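Local structure of HpcH/HpaI aldolase/citrate lyase family protein (Burkholderia cenocepacia, 4MF4) at residues S15-L20 with G182-F187; A46-L51 with I247-D252; W91-A96 with V119-F124; G132-A137 with R149-T154. The protein belongs to the HpcH/HpaI aldolase/citrate lyase family and folds as a closed eight-stranded beta/alpha (TIM) barrel, six copies of which form the assembly. All coordinates share one frame; numbering follows the deposited sequence.

Interaction 1 of 4, residues S15-L20 with G182-F187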
loop_
_atom_site.group_PDB
_atom_site.type_symbol
_atom_site.label_atom_id
_atom_site.label_comp_id
_atom_site.label_asym_id
_atom_site.label_seq_id
_atom_site.Cartn_x
_atom_site.Cartn_y
_atom_site.Cartn_z
ATOM N N SER A 15 -5.894 -27.274 -15.077
ATOM C CA SER A 15 -6.984 -27.767 -15.898
ATOM C C SER A 15 -7.091 -26.981 -17.198
ATOM O O SER A 15 -7.668 -27.481 -18.180
ATOM C CB SER A 15 -8.312 -27.696 -15.131
ATOM O OG SER A 15 -8.774 -26.363 -14.962
ATOM N N LEU A 16 -6.562 -25.751 -17.203
ATOM C CA LEU A 16 -6.571 -24.928 -18.403
ATOM C C LEU A 16 -5.604 -25.496 -19.426
ATOM O O LEU A 16 -5.930 -25.578 -20.623
ATOM C CB LEU A 16 -6.233 -23.464 -18.103
ATOM C CG LEU A 16 -6.448 -22.515 -19.271
ATOM C CD1 LEU A 16 -7.920 -22.430 -19.639
ATOM C CD2 LEU A 16 -5.906 -21.121 -18.973
ATOM N N LYS A 17 -4.421 -25.900 -18.970
ATOM C CA LYS A 17 -3.452 -26.551 -19.847
ATOM C C LYS A 17 -4.021 -27.843 -20.432
ATOM O O LYS A 17 -3.858 -28.118 -21.628
ATOM C CB LYS A 17 -2.157 -26.893 -19.112
ATOM C CG LYS A 17 -1.025 -27.292 -20.026
ATOM C CD LYS A 17 0.220 -27.754 -19.244
ATOM C CE LYS A 17 1.379 -28.141 -20.182
ATOM N NZ LYS A 17 2.690 -28.305 -19.466
ATOM N N GLN A 18 -4.651 -28.639 -19.561
ATOM C CA GLN A 18 -5.139 -29.946 -19.965
ATOM C C GLN A 18 -6.229 -29.772 -21.034
ATOM O O GLN A 18 -6.205 -30.431 -22.080
ATOM C CB GLN A 18 -5.609 -30.723 -18.733
ATOM C CG GLN A 18 -6.289 -32.049 -19.017
ATOM C CD GLN A 18 -7.796 -31.884 -19.165
ATOM O OE1 GLN A 18 -8.482 -31.434 -18.231
ATOM N NE2 GLN A 18 -8.319 -32.226 -20.336
ATOM N N ARG A 19 -7.184 -28.887 -20.766
ATOM C CA ARG A 19 -8.232 -28.592 -21.744
ATOM C C ARG A 19 -7.670 -28.017 -23.045
ATOM O O ARG A 19 -8.077 -28.452 -24.126
ATOM C CB ARG A 19 -9.289 -27.670 -21.151
ATOM C CG ARG A 19 -10.191 -28.364 -20.137
ATOM C CD ARG A 19 -11.089 -27.365 -19.424
ATOM N NE ARG A 19 -10.448 -26.720 -18.290
ATOM C CZ ARG A 19 -10.954 -25.664 -17.668
ATOM N NH1 ARG A 19 -12.073 -25.132 -18.110
ATOM N NH2 ARG A 19 -10.334 -25.120 -16.643
ATOM N N LEU A 20 -6.726 -27.076 -22.954
ATOM C CA LEU A 20 -6.084 -26.503 -24.170
ATOM C C LEU A 20 -5.439 -27.558 -25.078
ATOM O O LEU A 20 -5.583 -27.482 -26.305
ATOM C CB LEU A 20 -5.014 -25.472 -23.837
ATOM C CG LEU A 20 -5.461 -24.077 -23.388
ATOM C CD1 LEU A 20 -4.213 -23.390 -22.912
ATOM C CD2 LEU A 20 -6.149 -23.272 -24.482
ATOM N N GLY A 182 6.230 -27.112 -26.258
ATOM C CA GLY A 182 5.925 -26.275 -25.110
ATOM C C GLY A 182 5.020 -25.075 -25.362
ATOM O O GLY A 182 4.605 -24.418 -24.408
ATOM N N VAL A 183 4.715 -24.764 -26.620
ATOM C CA VAL A 183 3.728 -23.728 -26.957
ATOM C C VAL A 183 2.337 -24.355 -26.878
ATOM O O VAL A 183 2.000 -25.226 -27.671
ATOM C CB VAL A 183 3.959 -23.133 -28.371
ATOM C CG1 VAL A 183 2.748 -22.319 -28.853
ATOM C CG2 VAL A 183 5.197 -22.277 -28.357
ATOM N N ASP A 184 1.525 -23.946 -25.907
ATOM C CA ASP A 184 0.207 -24.590 -25.697
ATOM C C ASP A 184 -0.920 -23.790 -26.370
ATOM O O ASP A 184 -2.023 -24.299 -26.527
ATOM C CB ASP A 184 -0.110 -24.752 -24.210
ATOM C CG ASP A 184 0.978 -25.521 -23.446
ATOM O OD1 ASP A 184 1.316 -26.671 -23.866
ATOM O OD2 ASP A 184 1.527 -24.966 -22.461
ATOM N N CYS A 185 -0.664 -22.545 -26.778
ATOM C CA CYS A 185 -1.704 -21.756 -27.399
ATOM C C CYS A 185 -1.109 -20.611 -28.184
ATOM O O CYS A 185 -0.184 -19.991 -27.698
ATOM C CB CYS A 185 -2.578 -21.150 -26.298
ATOM S SG CYS A 185 -4.015 -20.227 -26.926
ATOM N N LEU A 186 -1.668 -20.295 -29.350
ATOM C CA LEU A 186 -1.266 -19.112 -30.098
ATOM C C LEU A 186 -2.316 -18.066 -29.811
ATOM O O LEU A 186 -3.497 -18.345 -29.999
ATOM C CB LEU A 186 -1.234 -19.369 -31.604
ATOM C CG LEU A 186 -0.378 -20.499 -32.125
ATOM C CD1 LEU A 186 -0.669 -20.781 -33.600
ATOM C CD2 LEU A 186 1.082 -20.200 -31.876
ATOM N N PHE A 187 -1.923 -16.856 -29.399
ATOM C CA PHE A 187 -2.936 -15.845 -29.081
ATOM C C PHE A 187 -2.868 -14.645 -30.022
ATOM O O PHE A 187 -1.829 -14.044 -30.184
ATOM C CB PHE A 187 -2.763 -15.429 -27.624
ATOM C CG PHE A 187 -3.866 -14.548 -27.097
ATOM C CD1 PHE A 187 -3.792 -13.191 -27.247
ATOM C CD2 PHE A 187 -4.923 -15.084 -26.404
ATOM C CE1 PHE A 187 -4.761 -12.375 -26.716
ATOM C CE2 PHE A 187 -5.913 -14.278 -25.875
ATOM C CZ PHE A 187 -5.815 -12.923 -26.012
HETATM O O HOH W 1 -3.003 -26.637 -27.593
#

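Interaction 2 of 4, residues A46-L51 with I247-D252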
loop_
_atom_site.group_PDB
_atom_site.type_symbol
_atom_site.label_atom_id
_atom_site.label_comp_id
_atom_site.label_asym_id
_atom_site.label_seq_id
_atom_site.Cartn_x
_atom_site.Cartn_y
_atom_site.Cartn_z
ATOM N N ALA A 46 -18.090 -15.116 -11.766
ATOM C CA ALA A 46 -18.795 -14.762 -12.983
ATOM C C ALA A 46 -18.937 -15.926 -13.980
ATOM O O ALA A 46 -19.586 -15.767 -15.008
ATOM C CB ALA A 46 -18.117 -13.572 -13.647
ATOM N N GLY A 47 -18.328 -17.071 -13.677
ATOM C CA GLY A 47 -18.453 -18.277 -14.503
ATOM C C GLY A 47 -17.443 -18.479 -15.633
ATOM O O GLY A 47 -17.564 -19.427 -16.418
ATOM N N TYR A 48 -16.454 -17.615 -15.748
ATOM C CA TYR A 48 -15.489 -17.713 -16.868
ATOM C C TYR A 48 -14.543 -18.900 -16.641
ATOM O O TYR A 48 -14.239 -19.281 -15.488
ATOM C CB TYR A 48 -14.693 -16.416 -17.016
ATOM C CG TYR A 48 -15.503 -15.349 -17.690
ATOM C CD1 TYR A 48 -16.429 -14.613 -16.996
ATOM C CD2 TYR A 48 -15.324 -15.070 -19.037
ATOM C CE1 TYR A 48 -17.238 -13.668 -17.655
ATOM C CE2 TYR A 48 -16.086 -14.117 -19.688
ATOM C CZ TYR A 48 -17.038 -13.425 -18.996
ATOM O OH TYR A 48 -17.741 -12.453 -19.641
ATOM N N ASP A 49 -14.070 -19.485 -17.731
ATOM C CA ASP A 49 -13.040 -20.563 -17.640
ATOM C C ASP A 49 -11.674 -20.019 -17.190
ATOM O O ASP A 49 -10.916 -20.715 -16.488
ATOM C CB ASP A 49 -12.957 -21.284 -18.962
ATOM C CG ASP A 49 -14.312 -21.816 -19.400
ATOM O OD1 ASP A 49 -14.895 -22.568 -18.581
ATOM O OD2 ASP A 49 -14.833 -21.429 -20.496
ATOM N N TRP A 50 -11.333 -18.799 -17.611
ATOM C CA TRP A 50 -10.053 -18.198 -17.197
ATOM C C TRP A 50 -10.179 -16.708 -16.995
ATOM O O TRP A 50 -11.094 -16.095 -17.534
ATOM C CB TRP A 50 -8.929 -18.544 -18.203
ATOM C CG TRP A 50 -9.216 -18.154 -19.604
ATOM C CD1 TRP A 50 -10.046 -18.791 -20.493
ATOM C CD2 TRP A 50 -8.683 -17.027 -20.293
ATOM N NE1 TRP A 50 -10.066 -18.115 -21.694
ATOM C CE2 TRP A 50 -9.240 -17.025 -21.594
ATOM C CE3 TRP A 50 -7.805 -16.002 -19.936
ATOM C CZ2 TRP A 50 -8.933 -16.057 -22.538
ATOM C CZ3 TRP A 50 -7.476 -15.055 -20.898
ATOM C CH2 TRP A 50 -8.071 -15.088 -22.185
ATOM N N LEU A 51 -9.282 -16.138 -16.193
ATOM C CA LEU A 51 -9.222 -14.706 -15.964
ATOM C C LEU A 51 -7.782 -14.241 -16.120
ATOM O O LEU A 51 -6.879 -14.884 -15.607
ATOM C CB LEU A 51 -9.686 -14.355 -14.547
ATOM C CG LEU A 51 -11.110 -14.730 -14.140
ATOM C CD1 LEU A 51 -11.347 -14.500 -12.646
ATOM C CD2 LEU A 51 -12.102 -13.892 -14.901
ATOM N N ILE A 247 -11.030 -17.659 -25.976
ATOM C CA ILE A 247 -11.652 -16.426 -26.412
ATOM C C ILE A 247 -11.852 -15.497 -25.217
ATOM O O ILE A 247 -12.506 -15.891 -24.250
ATOM C CB ILE A 247 -13.002 -16.700 -27.075
ATOM C CG1 ILE A 247 -12.798 -17.542 -28.335
ATOM C CG2 ILE A 247 -13.668 -15.381 -27.439
ATOM C CD1 ILE A 247 -14.074 -17.975 -29.023
ATOM N N THR A 248 -11.271 -14.300 -25.297
ATOM C CA THR A 248 -11.396 -13.279 -24.270
ATOM C C THR A 248 -12.623 -12.443 -24.608
ATOM O O THR A 248 -12.664 -11.847 -25.665
ATOM C CB THR A 248 -10.201 -12.287 -24.247
ATOM O OG1 THR A 248 -8.946 -12.952 -24.360
ATOM C CG2 THR A 248 -10.181 -11.494 -22.983
ATOM N N VAL A 249 -13.598 -12.389 -23.693
ATOM C CA VAL A 249 -14.820 -11.596 -23.852
ATOM C C VAL A 249 -14.590 -10.205 -23.254
ATOM O O VAL A 249 -15.142 -9.847 -22.195
ATOM C CB VAL A 249 -16.069 -12.298 -23.232
ATOM C CG1 VAL A 249 -17.348 -11.603 -23.647
ATOM C CG2 VAL A 249 -16.184 -13.757 -23.630
ATOM N N SER A 250 -13.731 -9.441 -23.927
ATOM C CA SER A 250 -13.339 -8.096 -23.519
ATOM C C SER A 250 -12.715 -8.043 -22.108
ATOM O O SER A 250 -12.067 -8.984 -21.686
ATOM C CB SER A 250 -14.521 -7.133 -23.697
ATOM O OG SER A 250 -14.147 -5.762 -23.617
ATOM N N ALA A 251 -12.917 -6.945 -21.390
ATOM C CA ALA A 251 -12.150 -6.609 -20.156
ATOM C C ALA A 251 -13.104 -6.046 -19.122
ATOM O O ALA A 251 -14.179 -5.453 -19.474
ATOM C CB ALA A 251 -11.070 -5.571 -20.487
ATOM N N ASP A 252 -12.721 -6.239 -17.864
ATOM C CA ASP A 252 -13.488 -5.754 -16.714
ATOM C C ASP A 252 -13.848 -4.274 -16.842
ATOM O O ASP A 252 -15.024 -3.926 -16.707
ATOM C CB ASP A 252 -12.731 -6.014 -15.383
ATOM C CG ASP A 252 -11.309 -5.445 -15.354
ATOM O OD1 ASP A 252 -10.804 -4.843 -16.342
ATOM O OD2 ASP A 252 -10.676 -5.572 -14.285
#

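Interaction 3 of 4, residues W91-A96 with V119-F124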
loop_
_atom_site.group_PDB
_atom_site.type_symbol
_atom_site.label_atom_id
_atom_site.label_comp_id
_atom_site.label_asym_id
_atom_site.label_seq_id
_atom_site.Cartn_x
_atom_site.Cartn_y
_atom_site.Cartn_z
ATOM N N TRP A 91 13.837 -12.347 -14.951
ATOM C CA TRP A 91 13.404 -11.938 -13.605
ATOM C C TRP A 91 11.897 -11.712 -13.476
ATOM O O TRP A 91 11.298 -12.043 -12.448
ATOM C CB TRP A 91 14.212 -10.722 -13.111
ATOM C CG TRP A 91 13.739 -9.364 -13.545
ATOM C CD1 TRP A 91 14.114 -8.695 -14.678
ATOM C CD2 TRP A 91 12.909 -8.440 -12.809
ATOM N NE1 TRP A 91 13.521 -7.434 -14.725
ATOM C CE2 TRP A 91 12.770 -7.261 -13.598
ATOM C CE3 TRP A 91 12.259 -8.493 -11.587
ATOM C CZ2 TRP A 91 12.067 -6.147 -13.157
ATOM C CZ3 TRP A 91 11.533 -7.396 -11.162
ATOM C CH2 TRP A 91 11.433 -6.245 -11.950
ATOM N N LEU A 92 11.269 -11.168 -14.517
ATOM C CA LEU A 92 9.805 -10.990 -14.552
ATOM C C LEU A 92 9.033 -12.322 -14.606
ATOM O O LEU A 92 8.004 -12.492 -13.965
ATOM C CB LEU A 92 9.444 -10.143 -15.771
ATOM C CG LEU A 92 9.897 -8.694 -15.674
ATOM C CD1 LEU A 92 9.820 -7.961 -17.007
ATOM C CD2 LEU A 92 9.074 -7.961 -14.596
ATOM N N VAL A 93 9.545 -13.268 -15.365
ATOM C CA VAL A 93 8.926 -14.598 -15.495
ATOM C C VAL A 93 9.029 -15.369 -14.186
ATOM O O VAL A 93 8.083 -16.001 -13.787
ATOM C CB VAL A 93 9.558 -15.396 -16.649
ATOM C CG1 VAL A 93 9.158 -16.875 -16.671
ATOM C CG2 VAL A 93 9.219 -14.737 -17.973
ATOM N N LYS A 94 10.202 -15.312 -13.554
ATOM C CA LYS A 94 10.453 -15.844 -12.244
ATOM C C LYS A 94 9.441 -15.295 -11.230
ATOM O O LYS A 94 8.842 -16.059 -10.486
ATOM C CB LYS A 94 11.868 -15.403 -11.865
ATOM C CG LYS A 94 12.554 -16.153 -10.785
ATOM C CD LYS A 94 14.024 -15.732 -10.741
ATOM C CE LYS A 94 14.822 -16.289 -11.889
ATOM N NZ LYS A 94 16.111 -15.543 -11.990
ATOM N N ARG A 95 9.263 -13.979 -11.194
ATOM C CA ARG A 95 8.266 -13.359 -10.282
ATOM C C ARG A 95 6.845 -13.966 -10.468
ATOM O O ARG A 95 6.173 -14.328 -9.509
ATOM C CB ARG A 95 8.208 -11.850 -10.465
ATOM C CG ARG A 95 9.384 -11.048 -9.906
ATOM C CD ARG A 95 9.554 -11.161 -8.423
ATOM N NE ARG A 95 10.566 -10.208 -7.918
ATOM C CZ ARG A 95 10.378 -8.909 -7.702
ATOM N NH1 ARG A 95 9.218 -8.308 -8.007
ATOM N NH2 ARG A 95 11.373 -8.179 -7.208
ATOM N N ALA A 96 6.402 -14.083 -11.706
ATOM C CA ALA A 96 5.044 -14.578 -11.956
ATOM C C ALA A 96 4.918 -16.062 -11.572
ATOM O O ALA A 96 3.985 -16.448 -10.897
ATOM C CB ALA A 96 4.678 -14.375 -13.404
ATOM N N VAL A 119 9.481 -20.535 -23.462
ATOM C CA VAL A 119 9.301 -21.848 -22.842
ATOM C C VAL A 119 10.413 -22.216 -21.879
ATOM O O VAL A 119 10.116 -22.657 -20.786
ATOM C CB VAL A 119 9.147 -22.997 -23.892
ATOM C CG1 VAL A 119 9.124 -24.381 -23.224
ATOM C CG2 VAL A 119 7.864 -22.822 -24.683
ATOM N N ARG A 120 11.670 -22.063 -22.290
ATOM C CA ARG A 120 12.825 -22.369 -21.442
ATOM C C ARG A 120 12.759 -21.650 -20.112
ATOM O O ARG A 120 13.124 -22.197 -19.083
ATOM C CB ARG A 120 14.149 -21.945 -22.122
ATOM C CG ARG A 120 14.561 -22.769 -23.337
ATOM C CD ARG A 120 15.857 -22.218 -23.944
ATOM N NE ARG A 120 16.963 -22.428 -23.006
ATOM C CZ ARG A 120 18.196 -21.943 -23.125
ATOM N NH1 ARG A 120 18.522 -21.155 -24.141
ATOM N NH2 ARG A 120 19.112 -22.236 -22.193
ATOM N N LEU A 121 12.328 -20.399 -20.145
ATOM C CA LEU A 121 12.241 -19.569 -18.960
ATOM C C LEU A 121 11.231 -20.120 -17.984
ATOM O O LEU A 121 11.349 -19.846 -16.795
ATOM C CB LEU A 121 11.904 -18.116 -19.271
ATOM C CG LEU A 121 12.928 -17.264 -20.016
ATOM C CD1 LEU A 121 12.294 -15.893 -20.213
ATOM C CD2 LEU A 121 14.269 -17.104 -19.314
ATOM N N THR A 122 10.299 -20.936 -18.446
ATOM C CA THR A 122 9.291 -21.556 -17.564
ATOM C C THR A 122 9.576 -22.966 -17.062
ATOM O O THR A 122 8.778 -23.500 -16.263
ATOM C CB THR A 122 7.878 -21.573 -18.213
ATOM O OG1 THR A 122 7.793 -22.603 -19.216
ATOM C CG2 THR A 122 7.545 -20.233 -18.780
ATOM N N ARG A 123 10.722 -23.539 -17.462
ATOM C CA ARG A 123 11.044 -24.930 -17.156
ATOM C C ARG A 123 12.277 -25.058 -16.238
ATOM O O ARG A 123 13.302 -24.478 -16.490
ATOM C CB ARG A 123 11.318 -25.721 -18.438
ATOM C CG ARG A 123 10.128 -25.877 -19.406
ATOM C CD ARG A 123 8.882 -26.369 -18.696
ATOM N NE ARG A 123 7.877 -26.961 -19.572
ATOM C CZ ARG A 123 6.807 -26.339 -20.073
ATOM N NH1 ARG A 123 6.556 -25.055 -19.850
ATOM N NH2 ARG A 123 5.953 -27.029 -20.825
ATOM N N PHE A 124 12.124 -25.813 -15.159
ATOM C CA PHE A 124 13.253 -26.338 -14.426
ATOM C C PHE A 124 14.087 -27.275 -15.312
ATOM O O PHE A 124 13.525 -28.098 -16.032
ATOM C CB PHE A 124 12.755 -27.124 -13.242
ATOM C CG PHE A 124 12.130 -26.280 -12.165
ATOM C CD1 PHE A 124 12.746 -25.139 -11.720
ATOM C CD2 PHE A 124 10.939 -26.685 -11.569
ATOM C CE1 PHE A 124 12.183 -24.393 -10.694
ATOM C CE2 PHE A 124 10.373 -25.957 -10.559
ATOM C CZ PHE A 124 10.982 -24.795 -10.125
#

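Interaction 4 of 4, residues G132-A137 with R149-T154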
loop_
_atom_site.group_PDB
_atom_site.type_symbol
_atom_site.label_atom_id
_atom_site.label_comp_id
_atom_site.label_asym_id
_atom_site.label_seq_id
_atom_site.Cartn_x
_atom_site.Cartn_y
_atom_site.Cartn_z
ATOM N N GLY A 132 16.326 -26.081 -19.537
ATOM C CA GLY A 132 15.427 -25.226 -18.728
ATOM C C GLY A 132 16.188 -24.124 -18.053
ATOM O O GLY A 132 17.313 -24.347 -17.603
ATOM N N LEU A 133 15.576 -22.944 -17.966
ATOM C CA LEU A 133 16.218 -21.804 -17.343
ATOM C C LEU A 133 15.510 -21.314 -16.076
ATOM O O LEU A 133 15.931 -20.324 -15.481
ATOM C CB LEU A 133 16.333 -20.663 -18.337
ATOM C CG LEU A 133 17.324 -20.826 -19.480
ATOM C CD1 LEU A 133 17.311 -19.573 -20.313
ATOM C CD2 LEU A 133 18.744 -21.093 -18.983
ATOM N N ARG A 134 14.478 -22.025 -15.632
ATOM C CA ARG A 134 13.798 -21.628 -14.409
ATOM C C ARG A 134 14.657 -21.846 -13.127
ATOM O O ARG A 134 15.135 -22.938 -12.855
ATOM C CB ARG A 134 12.456 -22.331 -14.256
ATOM C CG ARG A 134 11.618 -21.716 -13.146
ATOM C CD ARG A 134 10.297 -22.414 -12.930
ATOM N NE ARG A 134 9.697 -21.817 -11.731
ATOM C CZ ARG A 134 8.564 -22.192 -11.159
ATOM N NH1 ARG A 134 7.790 -23.131 -11.708
ATOM N NH2 ARG A 134 8.175 -21.538 -10.053
ATOM N N GLY A 135 14.777 -20.782 -12.335
ATOM C CA GLY A 135 15.552 -20.777 -11.085
ATOM C C GLY A 135 14.795 -21.427 -9.959
ATOM O O GLY A 135 13.577 -21.273 -9.847
ATOM N N VAL A 136 15.528 -22.170 -9.131
ATOM C CA VAL A 136 14.980 -23.005 -8.096
ATOM C C VAL A 136 14.904 -22.232 -6.771
ATOM O O VAL A 136 15.909 -21.720 -6.281
ATOM C CB VAL A 136 15.889 -24.253 -7.921
ATOM C CG1 VAL A 136 15.405 -25.123 -6.798
ATOM C CG2 VAL A 136 15.976 -25.048 -9.230
ATOM N N ALA A 137 13.735 -22.153 -6.169
ATOM C CA ALA A 137 13.646 -21.682 -4.799
ATOM C C ALA A 137 12.436 -22.378 -4.160
ATOM O O ALA A 137 11.295 -22.243 -4.647
ATOM C CB ALA A 137 13.528 -20.172 -4.746
ATOM N N ARG A 149 6.697 -30.646 -1.027
ATOM C CA ARG A 149 8.093 -31.149 -0.963
ATOM C C ARG A 149 8.635 -31.638 -2.319
ATOM O O ARG A 149 9.849 -31.666 -2.533
ATOM C CB ARG A 149 8.215 -32.291 0.069
ATOM N N ASP A 150 7.724 -32.040 -3.196
ATOM C CA ASP A 150 8.041 -32.495 -4.563
ATOM C C ASP A 150 7.657 -31.436 -5.646
ATOM O O ASP A 150 7.316 -31.813 -6.776
ATOM C CB ASP A 150 7.225 -33.761 -4.852
ATOM C CG ASP A 150 5.757 -33.492 -4.742
ATOM O OD1 ASP A 150 5.456 -32.466 -4.080
ATOM O OD2 ASP A 150 4.922 -34.228 -5.311
ATOM N N TYR A 151 7.666 -30.146 -5.283
ATOM C CA TYR A 151 7.361 -29.048 -6.220
ATOM C C TYR A 151 8.277 -29.140 -7.433
ATOM O O TYR A 151 7.829 -29.088 -8.560
ATOM C CB TYR A 151 7.561 -27.674 -5.556
ATOM C CG TYR A 151 7.305 -26.529 -6.508
ATOM C CD1 TYR A 151 6.062 -26.379 -7.084
ATOM C CD2 TYR A 151 8.293 -25.604 -6.829
ATOM C CE1 TYR A 151 5.791 -25.359 -7.981
ATOM C CE2 TYR A 151 8.031 -24.558 -7.727
ATOM C CZ TYR A 151 6.767 -24.444 -8.303
ATOM O OH TYR A 151 6.445 -23.427 -9.225
ATOM N N LEU A 152 9.569 -29.320 -7.188
ATOM C CA LEU A 152 10.545 -29.420 -8.281
ATOM C C LEU A 152 10.250 -30.522 -9.332
ATOM O O LEU A 152 10.393 -30.269 -10.528
ATOM C CB LEU A 152 11.955 -29.556 -7.718
ATOM C CG LEU A 152 12.378 -28.335 -6.913
ATOM C CD1 LEU A 152 13.788 -28.472 -6.353
ATOM C CD2 LEU A 152 12.259 -27.100 -7.765
ATOM N N GLN A 153 9.802 -31.703 -8.882
ATOM C CA GLN A 153 9.567 -32.846 -9.755
ATOM C C GLN A 153 8.244 -32.766 -10.502
ATOM O O GLN A 153 8.036 -33.498 -11.448
ATOM C CB GLN A 153 9.591 -34.150 -8.945
ATOM N N THR A 154 7.325 -31.907 -10.050
ATOM C CA THR A 154 5.975 -31.912 -10.572
ATOM C C THR A 154 5.555 -30.556 -11.232
ATOM O O THR A 154 4.517 -30.496 -11.917
ATOM C CB THR A 154 5.024 -32.301 -9.419
ATOM O OG1 THR A 154 5.259 -31.420 -8.322
ATOM C CG2 THR A 154 5.334 -33.738 -8.903
#

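Interaction 1 of 4, residues S15-L20 with G182-F187
Lys-17 lies across the carboxylate of Asp-184 with its aliphatic part. Its CE is 3.9 Å from Asp-184 OD2 and almost equally far from OD1. The lysine has CG anti to the backbone N (chi1 -168°) and stays extended beyond it, which carries the amine past the carboxylate. Asp-184 has CG anti to its carbonyl carbon (chi1 -56°), and this turns its carboxylate to Lys-17. Lys-17 NZ stops 4.6 Å from Asp-184 OD2, too far for a salt bridge. It bonds instead to the carbonyls of Ala-157 and Val-159. Asp-184 is held by others: OD1 pairs with Arg-21 and OD2 accepts the backbone N-H of Val-161. The opposite charges may still attract through space.

Helix 15-22 precedes the first barrel strand of this TIM barrel. Here it packs against the start of strand 185-188, the sixth strand, at the end of the barrel where its strands begin. Leu-20 points at that strand. Its CD1 comes to 4.4 Å from Cys-185 CB. Leu-246 also touches both Leu-20 and Cys-185.

Within the helix, Arg-19 reaches back to Ser-15 in one of its two modelled conformers, a grip that remains doubtful. One water joins the two backbones, donating to Leu-20 O at 3.0 Å and to Asp-184 O at 2.8 Å.

Interaction 2 of 4, residues A46-L51 with I247-D252
Trp-50 has CG between its backbone N and carbonyl carbon (chi1 56°), and this turns the indole edge toward Thr-248. Thr-248 has OG1 anti to its carbonyl carbon (chi1 -44°), which presents the oxygen to that edge. Both residues belong to the TIM barrel: Trp-50 opens the second strand, 50-54, and Thr-248 lies on the eighth, 246-251. The first strand, 27-32, runs between these two in the sheet, so the contact is made by side chains reaching past a strand.

Trp-50 CH2 is 3.2 Å from Thr-248 OG1, which lies near the ring plane. The two side chains cross at about a right angle. The polar atoms have partners of their own. Trp-50 NE1 donates to Leu-27 O on the intervening strand, and Thr-248 OG1 bonds with Ile-228 O on the seventh. The indole is thus tied to the first strand while its six-membered ring meets the eighth. Trp-50 CZ2 also comes to 4.0 Å from Ile-247 O, obliquely to the ring.

A separate contact, apart from the indole, is made by Tyr-48 and Val-249. Val-249, at the centre of an inverse gamma turn, points toward the phenol. The tyrosine hydroxyl is hydrogen-bonded to Thr-260 O of the second subunit, where Ala-263 also packs on Val-249. This part of the contact therefore borders a subunit interface. At the ring edge, Val-249 CG2 lies 4.0 Å from Tyr-48 CE2.

Interaction 3 of 4, residues W91-A96 with V119-F124
Val-93 meets Leu-121 through both of its methyl groups. CG1 sits 3.7 Å from Leu-121 O, and CG2 packs on the leucine methyl CD1 at 4.0 Å. The two side chains cross at about a right angle. Val-93 CG1 also approaches Thr-122 CG2 at 4.3 Å. With CG1 anti to the backbone N (chi1 169°), the valine spreads its two branches over these partners.

The contact joins helix 90-98 to the C-terminal end of helix 112-121, on the outer layer of the TIM barrel. Phe-106, on strand 103-106, lies beneath and touches both Val-93 and Thr-122.

Thr-122 OG1 donates to Val-119 O at 2.8 Å, in the carbonyl plane and on a lone pair. Thr-122 N also bonds to that carbonyl. Arg-123 NH1 then donates to Thr-122 OG1 at 2.8 Å. Farther out, on helix 90-98, Lys-94 forms a salt bridge to Glu-56 of the third subunit, and Arg-95 forms one to its Asp-61.

The side chains meet by van der Waals contact alone; Val-93 CG1 rests on Leu-121 O without bonding to it. Two bonds grip Thr-122 OG1, and these probably fix its rotation and hold CG2 toward Val-93.

Interaction 4 of 4, residues G132-A137 with R149-T154
A long irregular segment after helix 112-121 of the TIM barrel leads into the short helix 151-154, and here it folds back on that helix. Arg-134 and Tyr-151 make the polar half of the contact. Two arginine nitrogens converge on one phenol oxygen. Arg-134 NH2 donates to Tyr-151 OH at 2.7 Å, with an N-H...O angle of 135°. Arg-134 NH1 adds a weak bond of 2.8 Å to the same oxygen. The hydroxyl thus sits in the fork of the guanidinium, tilted somewhat from its plane.

The arginine reaches this far because its chain is extended from CG to NE, with CG anti to the backbone N (chi1 -168°). The guanidinium comes to the edge of the tyrosine ring, not over a face. The two planes stand nearly perpendicular, 83° apart.

The apolar half is Val-136 against Leu-152. Val-136 CG1 is 3.7 Å from Leu-152 CD1 and 3.8 Å from Leu-152 CD2, so one methyl meets both branches of the leucine. The third subunit closes over this pair: its Ala-191 packs on Val-136 and its Leu-200 on Leu-152. Its Asp-192 also accepts a hydrogen bond from the backbone N of Val-136.

Asp-98 is a more distant, weak ion-pair partner of Arg-134 NH2. Neither arginine bond is straight, as expected when two N-H groups share one acceptor. The positive charge would probably polarise the phenol.

Overall arrangement
The four contacts run across one TIM barrel. Interactions 1 and 2 both reach its sheet, with centres about 16 Å apart. They touch through Phe-187 and Thr-248, and along the chain their segments alternate. Interactions 3 and 4 follow one another within the span enclosed by each of the first two. Their centres are about 11 Å apart, and the backbones of Arg-120 and Arg-123 probably bond to those of Leu-133 and Arg-134. Interaction 1 also touches interaction 3, through Val-119. Interactions 2 and 4 are farthest apart, about 30 Å between centres. Interaction 2 meets the second subunit, and interactions 3 and 4 meet the third, so opposite sides of the chain face different neighbours.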